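Rhodopsin (Todarodes pacificus, PDB 4WW3) absorbs light through its bound retinal in the squid eye and signals through G proteins to phospholipase C, serving vision at low light intensity. Local coordinates at residues K55-P60 and P312-A317; I66-S71 and M116-I121. All blocks are in the same frame, centred on the assembly; numbering follows the deposited sequence.

How the contacts relate
From the N terminus, the chain runs through helix 23-53, the first transmembrane helix, into the cytoplasmic loop that holds residues 55-60. Contact 1 opens there and closes only at residues 312-317, after the seventh transmembrane helix, so its loop takes in most of the receptor. Contact 2 lies wholly within that span: residues 66-71 of the second transmembrane helix meet 116-121 of the third, a much shorter closure. The two do not cross or touch; the centres of contact 1 and contact 2 are about 16 Å apart. Contact 1 ties the first cytoplasmic loop to the short helix 312-321, and contact 2 joins two neighbouring helices inside the transmembrane bundle.

Contact 1. Residues K55-P60 and P312-A317; sequences KSLQTP and PKFREA. With BOG (octyl beta-D-glucopyranoside), chain G.
Lys313 lies across the loop at Ser56 and Leu57, and its long side chain does most of the joining. CG stands anti to the carbonyl carbon (chi1 -81°) and the chain is fully extended beyond it, which carries the ammonium group from helix 312-321 to the backbone of the loop. There NZ donates a hydrogen bond to Ser56 O, 3.2 Å away; the C=O...NZ angle is 148°, and NZ is tilted 20° from the carbonyl plane. The methylene stem passes alongside the Ser56 hydroxyl, with CD of Lys313 3.5 Å from OG.

The Leu57 and Lys313 side chains run alongside one another, each heading the opposite way. Leucine CD2 rests against CB of the lysine, at the root of its side chain, and also lies 3.7 Å from Phe314 N. The other methyl of Leu57, CD1, comes up to the edge of the Phe314 ring, near its plane, 4.3 Å from CD1 of the phenylalanine, and just reaches Ala317 CB. Leu50 of helix 23-53 touches both Phe314 and Ala317, and Phe51 touches Leu57 and meets the Phe314 ring, so the apolar half of the contact continues into the foot of the first transmembrane helix.

On the polar side, a water 2.9 Å from Thr59 OG1 is held weakly by Lys313 NZ. A bound octyl glucoside lies beside it, its O3 3.5 Å from NZ, while Asp339 and Glu343 form long, weak ion pairs with the same ammonium.

The contact is therefore two-layered: aliphatic carbon packs leucine against the short cytoplasmic helix that follows the seventh transmembrane helix, a feature of rhodopsin-family receptors, and a lysine charge, probably steadied by nearby carboxylates, pins that helix to a loop carbonyl.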
ATOM      1  N   LYS A  55       2.037  22.847  -5.917  1.00 71.03           N
ATOM      2  CA  LYS A  55       1.127  22.971  -7.057  1.00 71.08           C
ATOM      3  C   LYS A  55       1.541  22.122  -8.256  1.00 70.14           C
ATOM      4  O   LYS A  55       0.712  21.792  -9.108  1.00 68.13           O
ATOM      5  CB  LYS A  55       0.981  24.432  -7.488  1.00 70.77           C
ATOM      6  CG  LYS A  55       2.155  25.019  -8.236  1.00 69.84           C
ATOM      7  CD  LYS A  55       1.730  26.322  -8.907  1.00 69.93           C
ATOM      8  CE  LYS A  55       2.869  26.973  -9.667  1.00 70.41           C
ATOM      9  NZ  LYS A  55       2.456  28.277 -10.251  1.00 70.10           N
ATOM     10  N   SER A  56       2.823  21.768  -8.309  1.00 69.22           N
ATOM     11  CA  SER A  56       3.338  20.956  -9.404  1.00 68.72           C
ATOM     12  C   SER A  56       2.789  19.541  -9.312  1.00 69.28           C
ATOM     13  O   SER A  56       2.674  18.851 -10.318  1.00 71.06           O
ATOM     14  CB  SER A  56       4.864  20.912  -9.368  1.00 68.68           C
ATOM     15  OG  SER A  56       5.318  19.699  -8.794  1.00 70.02           O
ATOM     16  N   LEU A  57       2.440  19.109  -8.106  1.00 69.30           N
ATOM     17  CA  LEU A  57       1.905  17.770  -7.902  1.00 70.11           C
ATOM     18  C   LEU A  57       0.378  17.774  -7.743  1.00 72.36           C
ATOM     19  O   LEU A  57      -0.221  16.737  -7.443  1.00 73.20           O
ATOM     20  CB  LEU A  57       2.534  17.155  -6.652  1.00 70.11           C
ATOM     21  CG  LEU A  57       4.064  17.131  -6.521  1.00 70.84           C
ATOM     22  CD1 LEU A  57       4.464  16.773  -5.097  1.00 70.58           C
ATOM     23  CD2 LEU A  57       4.657  16.126  -7.487  1.00 72.07           C
ATOM     24  N   GLN A  58      -0.238  18.937  -7.956  1.00 74.08           N
ATOM     25  CA  GLN A  58      -1.686  19.151  -7.806  1.00 75.89           C
ATOM     26  C   GLN A  58      -2.666  18.534  -8.825  1.00 77.50           C
ATOM     27  O   GLN A  58      -3.755  19.087  -9.037  1.00 79.48           O
ATOM     28  CB  GLN A  58      -1.963  20.659  -7.750  1.00 77.09           C
ATOM     29  CG  GLN A  58      -2.567  21.170  -6.458  1.00 77.32           C
ATOM     30  CD  GLN A  58      -1.566  21.204  -5.333  1.00 77.75           C
ATOM     31  OE1 GLN A  58      -1.004  20.176  -4.972  1.00 78.44           O
ATOM     32  NE2 GLN A  58      -1.335  22.387  -4.768  1.00 77.22           N
ATOM     33  N   THR A  59      -2.315  17.403  -9.440  1.00 77.15           N
ATOM     34  CA  THR A  59      -3.193  16.759 -10.435  1.00 75.74           C
ATOM     35  C   THR A  59      -4.137  15.672  -9.878  1.00 73.81           C
ATOM     36  O   THR A  59      -3.720  14.846  -9.062  1.00 73.64           O
ATOM     37  CB  THR A  59      -2.360  16.158 -11.604  1.00 76.54           C
ATOM     38  OG1 THR A  59      -1.177  15.530 -11.085  1.00 78.01           O
ATOM     39  CG2 THR A  59      -1.959  17.245 -12.599  1.00 77.09           C
ATOM     40  N   PRO A  60      -5.417  15.659 -10.329  1.00 71.77           N
ATOM     41  CA  PRO A  60      -6.483  14.724  -9.934  1.00 70.13           C
ATOM     42  C   PRO A  60      -6.022  13.333  -9.538  1.00 69.17           C
ATOM     43  O   PRO A  60      -6.411  12.822  -8.491  1.00 68.09           O
ATOM     44  CB  PRO A  60      -7.378  14.695 -11.161  1.00 69.99           C
ATOM     45  CG  PRO A  60      -7.322  16.106 -11.610  1.00 70.92           C
ATOM     46  CD  PRO A  60      -5.845  16.444 -11.501  1.00 71.45           C
ATOM     47  N   PRO A 312      10.468  12.438  -9.848  1.00 62.27           N
ATOM     48  CA  PRO A 312      11.084  13.749 -10.022  1.00 64.04           C
ATOM     49  C   PRO A 312      10.401  14.913  -9.316  1.00 66.18           C
ATOM     50  O   PRO A 312      10.989  15.503  -8.410  1.00 68.91           O
ATOM     51  CB  PRO A 312      11.127  13.920 -11.548  1.00 63.49           C
ATOM     52  CG  PRO A 312      10.010  13.073 -12.032  1.00 61.60           C
ATOM     53  CD  PRO A 312      10.102  11.849 -11.149  1.00 60.78           C
ATOM     54  N   LYS A 313       9.174  15.256  -9.705  1.00 65.20           N
ATOM     55  CA  LYS A 313       8.515  16.395  -9.077  1.00 64.07           C
ATOM     56  C   LYS A 313       8.514  16.284  -7.559  1.00 63.47           C
ATOM     57  O   LYS A 313       8.829  17.245  -6.855  1.00 65.46           O
ATOM     58  CB  LYS A 313       7.083  16.535  -9.583  1.00 64.38           C
ATOM     59  CG  LYS A 313       6.933  17.216 -10.917  1.00 64.65           C
ATOM     60  CD  LYS A 313       5.470  17.279 -11.310  1.00 65.29           C
ATOM     61  CE  LYS A 313       5.319  17.936 -12.661  1.00 66.47           C
ATOM     62  NZ  LYS A 313       3.908  17.922 -13.115  1.00 69.03           N
ATOM     63  N   PHE A 314       8.170  15.107  -7.058  1.00 61.53           N
ATOM     64  CA  PHE A 314       8.133  14.893  -5.626  1.00 59.96           C
ATOM     65  C   PHE A 314       9.513  15.084  -5.027  1.00 60.35           C
ATOM     66  O   PHE A 314       9.650  15.693  -3.973  1.00 62.08           O
ATOM     67  CB  PHE A 314       7.612  13.488  -5.302  1.00 58.35           C
ATOM     68  CG  PHE A 314       7.587  13.175  -3.834  1.00 55.96           C
ATOM     69  CD1 PHE A 314       6.856  13.964  -2.952  1.00 56.60           C
ATOM     70  CD2 PHE A 314       8.313  12.108  -3.324  1.00 58.00           C
ATOM     71  CE1 PHE A 314       6.852  13.703  -1.580  1.00 56.88           C
ATOM     72  CE2 PHE A 314       8.317  11.831  -1.949  1.00 58.60           C
ATOM     73  CZ  PHE A 314       7.586  12.633  -1.078  1.00 58.39           C
ATOM     74  N   ARG A 315      10.540  14.570  -5.693  1.00 59.92           N
ATOM     75  CA  ARG A 315      11.899  14.699  -5.187  1.00 59.45           C
ATOM     76  C   ARG A 315      12.345  16.142  -5.232  1.00 59.69           C
ATOM     77  O   ARG A 315      13.145  16.585  -4.404  1.00 60.25           O
ATOM     78  CB  ARG A 315      12.841  13.832  -5.997  1.00 59.85           C
ATOM     79  CG  ARG A 315      12.860  12.397  -5.543  1.00 61.58           C
ATOM     80  CD  ARG A 315      13.554  11.559  -6.571  1.00 64.18           C
ATOM     81  NE  ARG A 315      14.786  12.198  -7.042  1.00 65.45           N
ATOM     82  CZ  ARG A 315      15.924  12.248  -6.356  1.00 64.80           C
ATOM     83  NH1 ARG A 315      16.010  11.697  -5.152  1.00 62.75           N
ATOM     84  NH2 ARG A 315      16.984  12.841  -6.900  1.00 64.63           N
ATOM     85  N   GLU A 316      11.825  16.863  -6.217  1.00 58.55           N
ATOM     86  CA  GLU A 316      12.110  18.276  -6.394  1.00 58.74           C
ATOM     87  C   GLU A 316      11.570  18.944  -5.126  1.00 58.43           C
ATOM     88  O   GLU A 316      12.283  19.663  -4.427  1.00 59.59           O
ATOM     89  CB  GLU A 316      11.352  18.787  -7.619  1.00 60.53           C
ATOM     90  CG  GLU A 316      11.746  20.147  -8.146  1.00 63.63           C
ATOM     91  CD  GLU A 316      10.687  20.700  -9.098  1.00 66.33           C
ATOM     92  OE1 GLU A 316      11.033  21.510  -9.989  1.00 66.50           O
ATOM     93  OE2 GLU A 316       9.500  20.323  -8.942  1.00 68.33           O
ATOM     94  N   ALA A 317      10.306  18.663  -4.823  1.00 56.71           N
ATOM     95  CA  ALA A 317       9.622  19.213  -3.658  1.00 53.93           C
ATOM     96  C   ALA A 317      10.386  18.992  -2.367  1.00 52.04           C
ATOM     97  O   ALA A 317      10.518  19.906  -1.560  1.00 49.45           O
ATOM     98  CB  ALA A 317       8.216  18.607  -3.537  1.00 52.87           C
TER
HETATM   99  C1  BOG G 405       0.915  13.617 -13.885  1.00105.18           C
HETATM  100  O1  BOG G 405       0.856  12.296 -13.562  1.00 98.83           O
HETATM  101  C2  BOG G 405       2.318  13.709 -14.440  1.00108.82           C
HETATM  102  O2  BOG G 405       3.367  13.351 -13.457  1.00110.49           O
HETATM  103  C3  BOG G 405       2.387  15.121 -14.814  1.00110.49           C
HETATM  104  O3  BOG G 405       3.667  15.207 -15.339  1.00110.33           O
HETATM  105  C4  BOG G 405       1.240  15.456 -15.859  1.00110.90           C
HETATM  106  O4  BOG G 405       1.298  16.803 -16.230  1.00112.25           O
HETATM  107  C5  BOG G 405      -0.111  15.341 -15.265  1.00110.03           C
HETATM  108  O5  BOG G 405      -0.151  13.963 -14.896  1.00106.00           O
HETATM  109  C6  BOG G 405      -1.264  15.663 -16.304  1.00110.49           C
HETATM  110  O6  BOG G 405      -2.599  15.196 -15.728  1.00111.97           O
HETATM  111  C1' BOG G 405       0.004  12.348 -12.460  1.00 91.26           C
HETATM  112  C2' BOG G 405      -0.498  10.988 -12.441  1.00 86.19           C
HETATM  113  C3' BOG G 405      -0.141  10.538 -11.061  1.00 81.49           C
HETATM  114  C4' BOG G 405      -0.023   9.130 -11.248  1.00 75.56           C
HETATM  115  C5' BOG G 405       0.424   8.634  -9.923  1.00 68.53           C
HETATM  116  C6' BOG G 405       1.529   7.808 -10.287  1.00 63.39           C
HETATM  117  C7' BOG G 405       1.707   7.009  -9.067  1.00 61.18           C
HETATM  118  C8' BOG G 405       3.127   7.034  -8.933  1.00 57.12           C
HETATM  119  O   HOH W   1       1.695  15.855 -11.601  1.00115.45           O

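Contact 2. Residues I66-S71 and M116-I121. With PLM (palmitic acid), chain D.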
ATOM      1  N   ILE A  66      -2.340  10.546  -2.447  1.00 53.93           N
ATOM      2  CA  ILE A  66      -2.614  11.146  -1.165  1.00 52.33           C
ATOM      3  C   ILE A  66      -3.359  10.092  -0.364  1.00 50.79           C
ATOM      4  O   ILE A  66      -2.977   9.767   0.758  1.00 50.98           O
ATOM      5  CB  ILE A  66      -3.471  12.416  -1.343  1.00 53.98           C
ATOM      6  CG1 ILE A  66      -2.554  13.638  -1.499  1.00 54.67           C
ATOM      7  CG2 ILE A  66      -4.440  12.568  -0.187  1.00 55.05           C
ATOM      8  CD1 ILE A  66      -1.716  13.641  -2.763  1.00 53.95           C
ATOM      9  N   ASN A  67      -4.405   9.525  -0.968  1.00 47.96           N
ATOM     10  CA  ASN A  67      -5.216   8.510  -0.302  1.00 45.16           C
ATOM     11  C   ASN A  67      -4.402   7.307   0.153  1.00 44.24           C
ATOM     12  O   ASN A  67      -4.669   6.738   1.214  1.00 41.74           O
ATOM     13  CB  ASN A  67      -6.341   8.045  -1.216  1.00 42.70           C
ATOM     14  CG  ASN A  67      -7.304   7.118  -0.510  1.00 44.28           C
ATOM     15  OD1 ASN A  67      -7.911   7.490   0.493  1.00 43.79           O
ATOM     16  ND2 ASN A  67      -7.454   5.898  -1.026  1.00 46.75           N
ATOM     17  N   LEU A  68      -3.411   6.923  -0.644  1.00 47.23           N
ATOM     18  CA  LEU A  68      -2.567   5.773  -0.318  1.00 51.63           C
ATOM     19  C   LEU A  68      -1.670   6.102   0.881  1.00 53.83           C
ATOM     20  O   LEU A  68      -1.371   5.242   1.726  1.00 54.11           O
ATOM     21  CB  LEU A  68      -1.712   5.394  -1.538  1.00 52.10           C
ATOM     22  CG  LEU A  68      -1.190   3.962  -1.725  1.00 53.92           C
ATOM     23  CD1 LEU A  68      -0.449   3.863  -3.064  1.00 53.60           C
ATOM     24  CD2 LEU A  68      -0.275   3.577  -0.579  1.00 54.10           C
ATOM     25  N   ALA A  69      -1.246   7.361   0.942  1.00 55.14           N
ATOM     26  CA  ALA A  69      -0.391   7.828   2.022  1.00 54.29           C
ATOM     27  C   ALA A  69      -1.168   7.938   3.314  1.00 55.60           C
ATOM     28  O   ALA A  69      -0.653   7.581   4.374  1.00 57.22           O
ATOM     29  CB  ALA A  69       0.211   9.171   1.666  1.00 52.49           C
ATOM     30  N   PHE A  70      -2.405   8.441   3.237  1.00 54.28           N
ATOM     31  CA  PHE A  70      -3.216   8.575   4.438  1.00 52.42           C
ATOM     32  C   PHE A  70      -3.524   7.192   4.992  1.00 52.87           C
ATOM     33  O   PHE A  70      -3.679   7.000   6.205  1.00 52.12           O
ATOM     34  CB  PHE A  70      -4.533   9.278   4.173  1.00 52.00           C
ATOM     35  CG  PHE A  70      -5.450   9.206   5.340  1.00 54.11           C
ATOM     36  CD1 PHE A  70      -5.179   9.951   6.485  1.00 55.08           C
ATOM     37  CD2 PHE A  70      -6.489   8.284   5.374  1.00 54.36           C
ATOM     38  CE1 PHE A  70      -5.923   9.775   7.658  1.00 55.02           C
ATOM     39  CE2 PHE A  70      -7.242   8.097   6.544  1.00 56.50           C
ATOM     40  CZ  PHE A  70      -6.954   8.844   7.689  1.00 56.36           C
ATOM     41  N   SER A  71      -3.615   6.234   4.079  1.00 50.98           N
ATOM     42  CA  SER A  71      -3.890   4.863   4.418  1.00 49.48           C
ATOM     43  C   SER A  71      -2.688   4.291   5.169  1.00 49.32           C
ATOM     44  O   SER A  71      -2.820   3.781   6.283  1.00 49.51           O
ATOM     45  CB  SER A  71      -4.162   4.086   3.129  1.00 51.05           C
ATOM     46  OG  SER A  71      -4.434   2.715   3.381  1.00 54.32           O
ATOM     47  N   MET A 116      -6.300  -1.478  -3.189  1.00 56.83           N
ATOM     48  CA  MET A 116      -7.426  -0.969  -3.971  1.00 57.39           C
ATOM     49  C   MET A 116      -7.176   0.467  -4.423  1.00 57.17           C
ATOM     50  O   MET A 116      -7.758   0.923  -5.404  1.00 58.45           O
ATOM     51  CB  MET A 116      -8.723  -1.022  -3.170  1.00 57.64           C
ATOM     52  CG  MET A 116      -9.949  -0.689  -4.020  1.00 59.96           C
ATOM     53  SD  MET A 116     -10.037  -1.689  -5.566  1.00 63.69           S
ATOM     54  CE  MET A 116     -10.568  -3.352  -4.938  1.00 59.03           C
ATOM     55  N   THR A 117      -6.328   1.183  -3.690  1.00 57.39           N
ATOM     56  CA  THR A 117      -5.983   2.554  -4.043  1.00 56.41           C
ATOM     57  C   THR A 117      -4.985   2.427  -5.185  1.00 58.14           C
ATOM     58  O   THR A 117      -4.985   3.225  -6.130  1.00 57.87           O
ATOM     59  CB  THR A 117      -5.281   3.301  -2.875  1.00 55.36           C
ATOM     60  OG1 THR A 117      -6.198   3.473  -1.795  1.00 54.81           O
ATOM     61  CG2 THR A 117      -4.791   4.672  -3.325  1.00 54.13           C
ATOM     62  N   MET A 118      -4.111   1.426  -5.071  1.00 58.47           N
ATOM     63  CA  MET A 118      -3.114   1.172  -6.101  1.00 59.54           C
ATOM     64  C   MET A 118      -3.854   0.738  -7.363  1.00 61.77           C
ATOM     65  O   MET A 118      -3.433   1.042  -8.490  1.00 62.62           O
ATOM     66  CB  MET A 118      -2.104   0.112  -5.637  1.00 57.47           C
ATOM     67  CG  MET A 118      -1.145   0.669  -4.583  1.00 55.85           C
ATOM     68  SD  MET A 118       0.361  -0.301  -4.221  1.00 55.03           S
ATOM     69  CE  MET A 118      -0.112  -1.122  -2.684  1.00 52.35           C
ATOM     70  N   ALA A 119      -4.981   0.059  -7.161  1.00 61.80           N
ATOM     71  CA  ALA A 119      -5.827  -0.381  -8.261  1.00 61.30           C
ATOM     72  C   ALA A 119      -6.198   0.870  -9.056  1.00 61.35           C
ATOM     73  O   ALA A 119      -5.944   0.954 -10.254  1.00 63.60           O
ATOM     74  CB  ALA A 119      -7.077  -1.044  -7.709  1.00 61.16           C
ATOM     75  N   MET A 120      -6.780   1.847  -8.366  1.00 61.33           N
ATOM     76  CA  MET A 120      -7.191   3.121  -8.973  1.00 61.66           C
ATOM     77  C   MET A 120      -6.057   3.817  -9.724  1.00 62.79           C
ATOM     78  O   MET A 120      -6.275   4.490 -10.735  1.00 60.25           O
ATOM     79  CB  MET A 120      -7.698   4.078  -7.900  1.00 60.07           C
ATOM     80  CG  MET A 120      -8.734   3.488  -7.009  1.00 57.55           C
ATOM     81  SD  MET A 120     -10.034   2.768  -7.982  1.00 57.99           S
ATOM     82  CE  MET A 120      -9.760   1.019  -7.693  1.00 55.22           C
ATOM     83  N   ILE A 121      -4.850   3.672  -9.195  1.00 64.97           N
ATOM     84  CA  ILE A 121      -3.664   4.262  -9.787  1.00 67.36           C
ATOM     85  C   ILE A 121      -3.320   3.472 -11.050  1.00 67.09           C
ATOM     86  O   ILE A 121      -2.817   4.025 -12.026  1.00 68.27           O
ATOM     87  CB  ILE A 121      -2.505   4.214  -8.765  1.00 70.47           C
ATOM     88  CG1 ILE A 121      -2.863   5.107  -7.562  1.00 72.29           C
ATOM     89  CG2 ILE A 121      -1.187   4.607  -9.427  1.00 69.91           C
ATOM     90  CD1 ILE A 121      -1.968   4.917  -6.334  1.00 73.84           C
TER
HETATM   91  C1  PLM D 402      -4.428  21.055   4.801  1.00 61.80           C
HETATM   92  O2  PLM D 402      -4.576  21.458   5.953  1.00 59.99           O
HETATM   93  C2  PLM D 402      -3.348  19.995   4.497  1.00 62.69           C
HETATM   94  C3  PLM D 402      -3.827  18.531   4.610  1.00 61.58           C
HETATM   95  C4  PLM D 402      -2.927  17.726   5.555  1.00 59.65           C
HETATM   96  C5  PLM D 402      -3.569  16.432   5.986  1.00 57.61           C
HETATM   97  C6  PLM D 402      -2.637  15.694   6.922  1.00 56.91           C
HETATM   98  C7  PLM D 402      -3.360  14.584   7.675  1.00 57.24           C
HETATM   99  C8  PLM D 402      -2.419  13.834   8.640  1.00 56.69           C
HETATM  100  C9  PLM D 402      -2.987  12.479   9.066  1.00 59.75           C
HETATM  101  CA  PLM D 402      -3.342  12.431  10.542  1.00 61.60           C
HETATM  102  CB  PLM D 402      -4.709  11.783  10.760  1.00 63.52           C
HETATM  103  CC  PLM D 402      -4.613  10.381  11.366  1.00 60.29           C
HETATM  104  CD  PLM D 402      -5.989   9.762  11.575  1.00 55.59           C
HETATM  105  CE  PLM D 402      -5.929   8.711  12.668  1.00 53.61           C
HETATM  106  CF  PLM D 402      -7.310   8.286  13.162  1.00 53.41           C
HETATM  107  CG  PLM D 402      -7.227   7.221  14.266  1.00 50.32           C
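Thr117 sets its CG2 methyl against Leu68, 3.6 Å from CB of the leucine, at the level where the two helices bring their backbones nearest. Its hydroxyl is turned another way: with OG1 beside its own backbone N (chi1 -66°), the oxygen bonds back to Met113 O, one turn earlier in the same helix. Asn67 ND2 lies 2.8 Å from that OG1, and the amide comes in obliquely across the threonine. The other end of the amide, OD1, accepts a hydrogen bond from Trp152 NE1, which ties the asparagine to helix 141-160. A valine in place of Thr117 would probably leave Met113 O without its side-chain partner and the Asn67 amide facing a methyl.

Leu68 continues the apolar seam through one branch. Its CD1 sits 3.6 Å from Met118 CG and 3.8 Å from Ile121 CD1; the leucine and isoleucine side chains cross at about a right angle. Buried side chains thus give the antiparallel pair both an apolar seam and a polar patch, while the segment axes stay 9.5 Å apart at closest approach.

This is helix-helix packing between the second and third helices of the seven-helix bundle of a rhodopsin-family receptor. Helix 238-278 covers the far side of the seam, where Met118 reaches Ile258, Val259 and Phe262 and Ile121 reaches Ser255; helix 187-216 packs on 116-121 and helix 23-53 on 66-71.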